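Local coordinates for probable transcriptional regulator, TetR family protein (Rhodococcus sp., PDB 3BJB) that probably binds operator DNA through an N-terminal helix-turn-helix and regulates transcription, at the interface of chains A and B. Numbering follows the deposited sequence. Chains: chain A/B, Probable transcriptional regulator, TetR family protein.

The interface of chains A and B. Residues chain A 165, 169, 173, 190, 198; chain B 165, 168-169.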
loop_
_atom_site.group_PDB
_atom_site.type_symbol
_atom_site.label_atom_id
_atom_site.label_comp_id
_atom_site.label_asym_id
_atom_site.label_seq_id
_atom_site.Cartn_x
_atom_site.Cartn_y
_atom_site.Cartn_z
ATOM N N LEU A 165 -6.313 -2.269 12.223
ATOM C CA LEU A 165 -6.856 -2.693 10.953
ATOM C C LEU A 165 -7.321 -1.488 10.176
ATOM O O LEU A 165 -7.127 -1.407 8.971
ATOM C CB LEU A 165 -7.991 -3.692 11.155
ATOM C CG LEU A 165 -7.605 -5.150 11.476
ATOM C CD1 LEU A 165 -8.792 -6.049 11.218
ATOM C CD2 LEU A 165 -6.430 -5.601 10.642
ATOM N N LEU A 169 -6.106 0.154 6.428
ATOM C CA LEU A 169 -7.079 0.370 5.357
ATOM C C LEU A 169 -7.009 1.818 4.876
ATOM O O LEU A 169 -6.947 2.072 3.681
ATOM C CB LEU A 169 -8.508 0.003 5.805
ATOM C CG LEU A 169 -9.674 0.327 4.851
ATOM C CD1 LEU A 169 -9.432 -0.177 3.414
ATOM C CD2 LEU A 169 -10.961 -0.245 5.352
ATOM N N VAL A 173 -6.806 3.365 1.265
ATOM C CA VAL A 173 -7.655 4.373 0.724
ATOM C C VAL A 173 -6.868 5.615 0.281
ATOM O O VAL A 173 -7.094 6.136 -0.811
ATOM C CB VAL A 173 -8.844 4.739 1.698
ATOM C CG1 VAL A 173 -9.572 5.955 1.203
ATOM C CG2 VAL A 173 -9.791 3.534 1.870
ATOM N N ASP A 190 -15.633 5.267 1.612
ATOM C CA ASP A 190 -15.043 3.990 2.041
ATOM C C ASP A 190 -14.511 4.008 3.456
ATOM O O ASP A 190 -14.513 2.975 4.124
ATOM C CB ASP A 190 -13.901 3.567 1.125
ATOM C CG ASP A 190 -14.318 3.455 -0.324
ATOM O OD1 ASP A 190 -15.523 3.474 -0.618
ATOM O OD2 ASP A 190 -13.412 3.328 -1.178
ATOM N N LEU A 198 -15.448 -1.935 10.744
ATOM C CA LEU A 198 -14.329 -2.374 11.581
ATOM C C LEU A 198 -14.548 -2.097 13.062
ATOM O O LEU A 198 -14.036 -2.827 13.905
ATOM C CB LEU A 198 -13.009 -1.767 11.117
ATOM C CG LEU A 198 -12.505 -2.173 9.721
ATOM C CD1 LEU A 198 -11.063 -1.740 9.485
ATOM C CD2 LEU A 198 -12.637 -3.649 9.483
ATOM N N LEU B 165 -12.944 -2.823 0.200
ATOM C CA LEU B 165 -12.301 -2.561 1.494
ATOM C C LEU B 165 -11.329 -3.682 1.967
ATOM O O LEU B 165 -10.264 -3.395 2.514
ATOM C CB LEU B 165 -13.359 -2.278 2.560
ATOM C CG LEU B 165 -14.245 -1.030 2.372
ATOM C CD1 LEU B 165 -15.285 -0.928 3.499
ATOM C CD2 LEU B 165 -13.449 0.236 2.328
ATOM N N GLN B 168 -8.093 -3.930 -0.138
ATOM C CA GLN B 168 -7.386 -2.681 0.169
ATOM C C GLN B 168 -6.590 -2.842 1.447
ATOM O O GLN B 168 -5.362 -2.854 1.407
ATOM C CB GLN B 168 -8.325 -1.448 0.191
ATOM C CG GLN B 168 -8.144 -0.488 -1.046
ATOM C CD GLN B 168 -6.693 -0.507 -1.661
ATOM O OE1 GLN B 168 -5.840 0.338 -1.328
ATOM N NE2 GLN B 168 -6.429 -1.487 -2.552
ATOM N N LEU B 169 -7.299 -3.026 2.557
ATOM C CA LEU B 169 -6.704 -3.478 3.810
ATOM C C LEU B 169 -5.678 -4.617 3.632
ATOM O O LEU B 169 -4.680 -4.676 4.340
ATOM C CB LEU B 169 -7.796 -3.897 4.777
ATOM C CG LEU B 169 -7.416 -4.520 6.116
ATOM C CD1 LEU B 169 -6.284 -3.802 6.785
ATOM C CD2 LEU B 169 -8.623 -4.440 7.007
#
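A:Leu169 and B:Leu169 face each other at the apolar centre, their CB atoms 4.1 Å apart, and show how a two-fold symmetric helix pairing can place one residue against its own copy. Both belong to the long helices that cross between the subunits, 157-178 in chain A and 157-179 in chain B; packing of the C-terminal helices is the usual way in which TetR-family regulators dimerise, and this patch probably belongs to such a dimer interface. From the meeting of the two CB atoms the side chains diverge, each running over the backbone of the opposite helix. In both, CG lies anti to the backbone N (chi1 173° in A:Leu169, 175° in B:Leu169), and each CD1 methyl settles against the carbonyl oxygen one helical turn earlier in the partner. Thus CD1 of A:Leu169 lies 3.4 Å from O of B:Leu165, and CD1 of B:Leu169 keeps the matching contact with O of A:Leu165. These are van der Waals contacts between a methyl and a peptide carbonyl.

The branch of A:Leu169 divides its work. CD1 also packs on CB of B:Gln168, at 3.6 Å, the two side chains crossing nearly at right angles, whereas CD2 turns towards CD2 of B:Leu165, 3.9 Å away. On the other flank, CD1 of A:Leu198 approaches CD2 of B:Leu169 more loosely, at 4.4 Å, bringing helix 184-198 to the margin of the leucine cluster.

Further out, B:Leu165 reaches the middle of that same helix, at A:Asp190. Its CG stands anti to the carbonyl carbon (chi1 -63°), and CD2 becomes the methyl shared between A:Leu169 and A:Asp190. The aspartate contributes its CB and backbone O here, while its carboxylate points away from B:Leu165. At the polar rim B:Gln168, bent at chi2, carries its amide beside A:Val173, where OE1 stops 4.1 Å from the backbone N.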